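Local coordinates for putative restriction endonuclease domain-containing protein (Anabaena variabilis, PDB 3OT2) that is of unknown function but, as a Uma2 (DUF820) family member of the PD-(D/E)XK clan, is probably a nuclease related to restriction endonucleases, at residues I126-G137 and V147-E155; V158-V166 and L175-F183. One frame throughout, in Å; residues are numbered along the deposited sequence.

Contact 1: I126-G137 and V147-E155; sequences ILHCLKHGTQMG and VFVYRPQQE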
# COMPACT_ATOMS: atom_id res chain seq x y z
N ILE A 126 0.80 -0.35 9.60
CA ILE A 126 -0.58 0.11 9.65
C ILE A 126 -1.49 -1.12 9.72
O ILE A 126 -2.41 -1.15 10.54
CB ILE A 126 -0.95 1.05 8.48
CG1 ILE A 126 -0.23 2.42 8.63
CG2 ILE A 126 -2.48 1.26 8.41
CD1 ILE A 126 -0.27 3.32 7.38
N LEU A 127 -1.23 -2.14 8.89
CA LEU A 127 -2.10 -3.32 8.90
C LEU A 127 -2.00 -4.08 10.23
O LEU A 127 -3.02 -4.62 10.68
CB LEU A 127 -1.82 -4.22 7.69
CG LEU A 127 -2.12 -3.57 6.32
CD1 LEU A 127 -1.52 -4.40 5.20
CD2 LEU A 127 -3.63 -3.34 6.09
N HIS A 128 -0.83 -4.07 10.88
CA HIS A 128 -0.62 -4.71 12.20
C HIS A 128 -1.44 -3.94 13.26
O HIS A 128 -2.07 -4.57 14.11
CB HIS A 128 0.89 -4.75 12.57
CG HIS A 128 1.17 -5.36 13.91
ND1 HIS A 128 1.18 -6.73 14.08
CD2 HIS A 128 1.46 -4.77 15.09
CE1 HIS A 128 1.45 -6.93 15.36
NE2 HIS A 128 1.63 -5.78 16.01
N CYS A 129 -1.49 -2.59 13.17
CA CYS A 129 -2.33 -1.76 14.07
C CYS A 129 -3.80 -2.18 13.98
O CYS A 129 -4.44 -2.39 15.02
CB CYS A 129 -2.17 -0.28 13.74
SG CYS A 129 -0.59 0.41 14.25
N LEU A 130 -4.33 -2.29 12.75
CA LEU A 130 -5.72 -2.68 12.49
C LEU A 130 -6.03 -4.06 13.05
O LEU A 130 -7.15 -4.28 13.53
CB LEU A 130 -6.04 -2.64 10.99
CG LEU A 130 -5.97 -1.29 10.28
CD1 LEU A 130 -6.09 -1.47 8.78
CD2 LEU A 130 -7.04 -0.32 10.78
N LYS A 131 -5.04 -4.97 13.03
CA LYS A 131 -5.18 -6.33 13.56
C LYS A 131 -5.34 -6.31 15.10
O LYS A 131 -5.86 -7.26 15.69
CB LYS A 131 -3.94 -7.17 13.14
CG LYS A 131 -3.96 -8.63 13.58
CD LYS A 131 -2.67 -9.36 13.20
CE LYS A 131 -2.76 -10.82 13.60
NZ LYS A 131 -1.58 -11.58 13.13
N HIS A 132 -4.88 -5.22 15.76
CA HIS A 132 -4.91 -5.15 17.22
C HIS A 132 -5.82 -4.04 17.75
O HIS A 132 -5.65 -3.61 18.89
CB HIS A 132 -3.48 -5.05 17.76
CG HIS A 132 -2.74 -6.32 17.50
ND1 HIS A 132 -2.89 -7.43 18.34
CD2 HIS A 132 -1.95 -6.68 16.46
CE1 HIS A 132 -2.15 -8.39 17.80
NE2 HIS A 132 -1.57 -7.99 16.67
N GLY A 133 -6.82 -3.64 16.96
CA GLY A 133 -7.85 -2.70 17.39
C GLY A 133 -7.86 -1.29 16.87
O GLY A 133 -8.76 -0.53 17.23
N THR A 134 -6.86 -0.88 16.07
CA THR A 134 -6.84 0.50 15.55
C THR A 134 -8.09 0.72 14.68
O THR A 134 -8.47 -0.16 13.91
CB THR A 134 -5.53 0.76 14.83
OG1 THR A 134 -4.47 0.64 15.78
CG2 THR A 134 -5.47 2.14 14.17
N GLN A 135 -8.75 1.88 14.86
CA GLN A 135 -9.95 2.20 14.10
C GLN A 135 -9.59 2.65 12.70
O GLN A 135 -10.32 2.36 11.77
CB GLN A 135 -10.77 3.32 14.77
CG GLN A 135 -11.09 3.10 16.26
CD GLN A 135 -11.89 4.25 16.83
OE1 GLN A 135 -12.68 4.92 16.14
NE2 GLN A 135 -11.74 4.48 18.15
N MSE A 136 -8.51 3.42 12.55
CA MSE A 136 -8.13 3.94 11.24
C MSE A 136 -6.64 4.16 11.12
O MSE A 136 -5.98 4.57 12.07
CB MSE A 136 -8.86 5.29 10.97
CG MSE A 136 -8.56 5.87 9.56
SE MSE A 136 -9.54 7.50 9.20
CE MSE A 136 -11.30 6.75 8.85
N GLY A 137 -6.15 3.93 9.91
CA GLY A 137 -4.78 4.24 9.54
C GLY A 137 -4.77 5.22 8.40
O GLY A 137 -5.62 5.15 7.51
N VAL A 147 -3.39 10.48 0.19
CA VAL A 147 -3.61 9.84 1.48
C VAL A 147 -4.30 8.50 1.23
O VAL A 147 -5.35 8.45 0.59
CB VAL A 147 -4.36 10.69 2.53
CG1 VAL A 147 -4.43 9.94 3.86
CG2 VAL A 147 -3.67 12.05 2.73
N PHE A 148 -3.71 7.41 1.76
CA PHE A 148 -4.37 6.10 1.76
C PHE A 148 -5.03 5.96 3.11
O PHE A 148 -4.39 6.24 4.13
CB PHE A 148 -3.40 4.94 1.52
CG PHE A 148 -2.79 4.87 0.14
CD1 PHE A 148 -3.55 4.49 -0.95
CD2 PHE A 148 -1.45 5.18 -0.06
CE1 PHE A 148 -2.98 4.40 -2.23
CE2 PHE A 148 -0.87 5.06 -1.34
CZ PHE A 148 -1.65 4.67 -2.41
N VAL A 149 -6.30 5.58 3.11
CA VAL A 149 -7.09 5.40 4.34
C VAL A 149 -7.34 3.91 4.54
O VAL A 149 -7.89 3.23 3.66
CB VAL A 149 -8.40 6.23 4.29
CG1 VAL A 149 -9.34 5.84 5.44
CG2 VAL A 149 -8.10 7.73 4.34
N TYR A 150 -6.97 3.41 5.72
CA TYR A 150 -7.09 2.02 6.12
C TYR A 150 -8.10 1.86 7.27
O TYR A 150 -7.94 2.49 8.30
CB TYR A 150 -5.72 1.52 6.59
CG TYR A 150 -4.67 1.44 5.50
CD1 TYR A 150 -3.91 2.55 5.15
CD2 TYR A 150 -4.43 0.24 4.84
CE1 TYR A 150 -2.93 2.46 4.16
CE2 TYR A 150 -3.46 0.15 3.84
CZ TYR A 150 -2.73 1.26 3.50
OH TYR A 150 -1.78 1.15 2.51
N ARG A 151 -9.12 1.00 7.08
CA ARG A 151 -10.13 0.67 8.08
C ARG A 151 -10.18 -0.84 8.24
O ARG A 151 -9.89 -1.55 7.26
CB ARG A 151 -11.51 1.21 7.68
CG ARG A 151 -11.64 2.73 7.67
CD ARG A 151 -12.99 3.04 7.11
NE ARG A 151 -13.46 4.38 7.39
CZ ARG A 151 -13.73 5.30 6.47
NH1 ARG A 151 -13.50 5.06 5.18
NH2 ARG A 151 -14.23 6.48 6.82
N PRO A 152 -10.49 -1.39 9.44
CA PRO A 152 -10.49 -2.86 9.58
C PRO A 152 -11.46 -3.53 8.62
O PRO A 152 -12.58 -3.06 8.44
CB PRO A 152 -10.93 -3.08 11.04
CG PRO A 152 -10.63 -1.83 11.72
CD PRO A 152 -10.86 -0.75 10.73
N GLN A 153 -10.98 -4.60 7.96
CA GLN A 153 -11.73 -5.45 7.03
C GLN A 153 -12.31 -4.66 5.84
O GLN A 153 -13.27 -5.10 5.22
CB GLN A 153 -12.85 -6.22 7.77
CG GLN A 153 -12.37 -7.42 8.57
CD GLN A 153 -11.79 -7.02 9.90
OE1 GLN A 153 -12.48 -6.49 10.79
NE2 GLN A 153 -10.50 -7.25 10.07
N GLN A 154 -11.70 -3.54 5.47
CA GLN A 154 -12.16 -2.76 4.32
C GLN A 154 -11.02 -2.56 3.36
O GLN A 154 -9.90 -2.38 3.79
CB GLN A 154 -12.72 -1.40 4.79
CG GLN A 154 -14.12 -1.49 5.42
CD GLN A 154 -14.71 -0.14 5.76
OE1 GLN A 154 -15.17 0.10 6.89
NE2 GLN A 154 -14.74 0.79 4.79
N GLU A 155 -11.31 -2.54 2.05
CA GLU A 155 -10.33 -2.26 1.00
C GLU A 155 -9.71 -0.89 1.27
O GLU A 155 -10.39 0.00 1.78
CB GLU A 155 -11.06 -2.25 -0.36
CG GLU A 155 -10.19 -2.12 -1.59
CD GLU A 155 -10.95 -2.30 -2.89
OE1 GLU A 155 -11.98 -3.02 -2.89
OE2 GLU A 155 -10.52 -1.73 -3.91

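Contact 2: V158-V166 and L175-F183; sequences VFDEPDALV and LHLSIKDLF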
# COMPACT_ATOMS: atom_id res chain seq x y z
N VAL A 158 -8.40 5.59 -1.43
CA VAL A 158 -7.44 6.57 -1.96
C VAL A 158 -8.07 7.95 -2.00
O VAL A 158 -9.16 8.10 -2.57
CB VAL A 158 -6.93 6.20 -3.39
CG1 VAL A 158 -5.74 7.06 -3.79
CG2 VAL A 158 -6.57 4.75 -3.50
N PHE A 159 -7.35 8.96 -1.51
CA PHE A 159 -7.78 10.37 -1.56
C PHE A 159 -6.66 11.18 -2.19
O PHE A 159 -5.53 11.17 -1.69
CB PHE A 159 -8.16 10.87 -0.13
CG PHE A 159 -9.38 10.11 0.36
CD1 PHE A 159 -10.66 10.51 -0.00
CD2 PHE A 159 -9.24 8.90 1.05
CE1 PHE A 159 -11.77 9.75 0.36
CE2 PHE A 159 -10.35 8.13 1.38
CZ PHE A 159 -11.61 8.55 1.01
N ASP A 160 -6.95 11.84 -3.33
CA ASP A 160 -5.93 12.65 -4.00
C ASP A 160 -6.51 13.86 -4.77
O ASP A 160 -5.74 14.59 -5.38
CB ASP A 160 -5.04 11.81 -4.92
CG ASP A 160 -5.74 11.06 -6.05
OD1 ASP A 160 -6.83 11.51 -6.49
OD2 ASP A 160 -5.21 10.05 -6.49
N GLU A 161 -7.84 14.04 -4.77
CA GLU A 161 -8.47 15.20 -5.42
C GLU A 161 -8.30 16.38 -4.47
O GLU A 161 -8.57 16.22 -3.28
CB GLU A 161 -9.96 14.94 -5.73
CG GLU A 161 -10.18 14.03 -6.93
CD GLU A 161 -9.76 14.59 -8.28
OE1 GLU A 161 -10.42 15.53 -8.77
OE2 GLU A 161 -8.77 14.07 -8.85
N PRO A 162 -7.84 17.56 -4.94
CA PRO A 162 -7.58 18.68 -4.01
C PRO A 162 -8.74 19.05 -3.11
O PRO A 162 -8.50 19.33 -1.95
CB PRO A 162 -7.24 19.85 -4.95
CG PRO A 162 -6.66 19.18 -6.16
CD PRO A 162 -7.45 17.91 -6.33
N ASP A 163 -9.99 19.04 -3.61
CA ASP A 163 -11.14 19.43 -2.80
C ASP A 163 -11.71 18.29 -1.94
O ASP A 163 -12.58 18.54 -1.12
CB ASP A 163 -12.25 20.03 -3.69
CG ASP A 163 -11.82 21.25 -4.50
OD1 ASP A 163 -11.12 22.14 -3.94
OD2 ASP A 163 -12.19 21.32 -5.71
N ALA A 164 -11.21 17.05 -2.11
CA ALA A 164 -11.74 15.92 -1.34
C ALA A 164 -11.35 15.99 0.13
O ALA A 164 -10.21 16.30 0.46
CB ALA A 164 -11.25 14.63 -1.94
N LEU A 165 -12.32 15.72 1.01
CA LEU A 165 -12.07 15.65 2.45
C LEU A 165 -11.53 14.29 2.80
O LEU A 165 -12.05 13.29 2.31
CB LEU A 165 -13.33 15.91 3.26
CG LEU A 165 -13.93 17.30 3.23
CD1 LEU A 165 -15.12 17.35 4.15
CD2 LEU A 165 -12.93 18.37 3.67
N VAL A 166 -10.50 14.24 3.63
CA VAL A 166 -9.92 12.95 4.02
C VAL A 166 -10.76 12.41 5.18
O VAL A 166 -10.96 13.15 6.14
CB VAL A 166 -8.42 13.05 4.36
CG1 VAL A 166 -7.78 11.67 4.45
CG2 VAL A 166 -7.68 13.90 3.32
N LEU A 175 -13.23 17.40 12.50
CA LEU A 175 -12.10 17.77 11.64
C LEU A 175 -12.46 17.58 10.17
O LEU A 175 -12.71 16.45 9.73
CB LEU A 175 -10.85 16.94 11.98
CG LEU A 175 -9.61 17.19 11.10
CD1 LEU A 175 -9.20 18.69 11.11
CD2 LEU A 175 -8.45 16.29 11.51
N HIS A 176 -12.48 18.68 9.41
CA HIS A 176 -12.76 18.64 7.97
C HIS A 176 -11.51 19.05 7.25
O HIS A 176 -11.26 20.25 7.07
CB HIS A 176 -13.96 19.53 7.60
CG HIS A 176 -15.19 19.21 8.36
ND1 HIS A 176 -15.79 17.97 8.27
CD2 HIS A 176 -15.88 19.97 9.24
CE1 HIS A 176 -16.83 18.02 9.08
NE2 HIS A 176 -16.92 19.20 9.68
N LEU A 177 -10.69 18.07 6.88
CA LEU A 177 -9.41 18.33 6.25
C LEU A 177 -9.40 17.89 4.80
O LEU A 177 -9.53 16.70 4.51
CB LEU A 177 -8.29 17.62 7.05
CG LEU A 177 -6.86 17.88 6.59
CD1 LEU A 177 -6.46 19.32 6.90
CD2 LEU A 177 -5.91 16.92 7.25
N SER A 178 -9.24 18.86 3.89
CA SER A 178 -9.15 18.54 2.47
C SER A 178 -7.72 18.16 2.11
O SER A 178 -6.80 18.49 2.86
CB SER A 178 -9.60 19.72 1.61
OG SER A 178 -8.70 20.81 1.73
N ILE A 179 -7.54 17.50 0.96
CA ILE A 179 -6.22 17.15 0.41
C ILE A 179 -5.41 18.45 0.21
O ILE A 179 -4.26 18.53 0.66
CB ILE A 179 -6.40 16.33 -0.90
CG1 ILE A 179 -6.88 14.88 -0.60
CG2 ILE A 179 -5.15 16.32 -1.83
CD1 ILE A 179 -5.80 13.93 0.13
N LYS A 180 -6.04 19.48 -0.39
CA LYS A 180 -5.40 20.77 -0.67
C LYS A 180 -4.90 21.42 0.64
O LYS A 180 -3.77 21.91 0.67
CB LYS A 180 -6.35 21.66 -1.47
CG LYS A 180 -6.53 23.11 -1.03
CD LYS A 180 -7.05 23.99 -2.17
CE LYS A 180 -8.49 23.71 -2.55
NZ LYS A 180 -9.49 24.50 -1.75
N ASP A 181 -5.69 21.35 1.73
CA ASP A 181 -5.32 21.91 3.03
C ASP A 181 -4.13 21.17 3.62
O ASP A 181 -3.21 21.81 4.14
CB ASP A 181 -6.49 21.87 4.04
CG ASP A 181 -7.61 22.88 3.80
OD1 ASP A 181 -7.36 23.88 3.09
OD2 ASP A 181 -8.73 22.67 4.33
N LEU A 182 -4.15 19.83 3.56
CA LEU A 182 -3.08 19.01 4.10
C LEU A 182 -1.74 19.35 3.45
O LEU A 182 -0.77 19.62 4.15
CB LEU A 182 -3.40 17.52 3.87
CG LEU A 182 -2.89 16.50 4.89
CD1 LEU A 182 -3.42 15.12 4.55
CD2 LEU A 182 -1.39 16.44 4.95
N PHE A 183 -1.67 19.29 2.11
CA PHE A 183 -0.40 19.48 1.41
C PHE A 183 -0.01 20.98 1.28
O PHE A 183 1.15 21.27 0.99
CB PHE A 183 -0.40 18.72 0.07
CG PHE A 183 -0.57 17.23 0.36
CD1 PHE A 183 0.45 16.50 0.96
CD2 PHE A 183 -1.78 16.59 0.13
CE1 PHE A 183 0.27 15.15 1.31
CE2 PHE A 183 -1.97 15.24 0.48
CZ PHE A 183 -0.94 14.53 1.08
O HOH W 1 -11.75 15.51 7.22

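Contact 1: I126-G137 and V147-E155
Y150 and G137 form an antiparallel hydrogen-bonded pair: Y150 O accepts from G137 N at 2.8 Å in the carbonyl plane, and the return bond, from Y150 N to G137 O, is nearly straight (172°). The Y150 side chain lies against I126, L127 and L130 of helix 119-131. CG2 of I126, anti to the backbone N, points to where the ring joins CB, approaching it obliquely 3.6 Å from Y150 CG. CD2 of L127 meets Y150 CD2 farther along, while CD1 of L130, in one of its two conformers, touches Y150 CB at 3.7 Å. Replacing Y150 by an alanine removes the ring and is likely to leave I126 CG2 and L127 CD2 without the surface they pack against. P152 CD lies 3.3 Å from Q135 O and also meets L130 CD2. M136, a selenomethionine bent at chi3 (-76°), lays CE over one guanidinium face of R151, in one of two R151 conformers, 3.5 Å from R151 NE; E157 holds R151 NH1 in a salt bridge. Helix 119-131 thus packs on the open end of the hairpin, where 136-141 begins and 146-150 ends; in the sheet, 108-112 lies beside 136-141 and 157-159 beside 146-150.

Contact 2: V158-V166 and L175-F183
H176, on the approach to helix 179-183, is met at 4.2 Å by CD1 of L165, which reaches H176 ND1, while the other methyl of L165, CD2, lies against the H176-S178 backbone. L177 O accepts from V166 N at 2.8 Å, a nearly straight bond (173°), and L177 N gives its hydrogen to a water that donates to V166 O and L175 O, bridging the two segments beside the direct bond. S178 is the N-cap: its OG, at chi1 67° between the backbone N and the carbonyl carbon, is placed to accept from D181 N, and its CA makes a CA-H...O contact with A164 O. That same carbonyl takes I179 N at 3.0 Å, nearly end-on. The I179 side chain fills the bend of 158-166. Its CB sits 3.2 Å from E161 O, and CD1 reaches F159 CB and V166 CG2, the latter at 3.7 Å. K180 N bonds to a lone pair of P162 O at 2.9 Å, so two N-H groups of the helix's first turn are met by carbonyls of the loop around the type I turn E161-A164. The bent K180 chain brings NZ to D163 OD1 in a long salt bridge. L182 and F183 face I45 of helix 40-57, and V166 and L177 pack on W138 of strand 136-141.

Contact 1 closes before contact 2 opens along the chain, and their centres lie 19 Å apart. They share one mixed sheet, in which strands 146-150 and 157-159 are neighbours and 157-159 is the outermost within this chain. Where they meet, V147 N lies 2.9 Å from F159 O, a probable hydrogen bond, V149 packs on F159, and V147 touches V166 and L182. Contact 1 joins helix 119-131 to the hairpin 136-141/146-150; contact 2 holds the loop that follows strand 157-159 against helix 179-183 and its N-terminal approach. Both also touch the second subunit, so this end of the putative nuclease fold joins sheet edge, C-terminal helix and dimer partner.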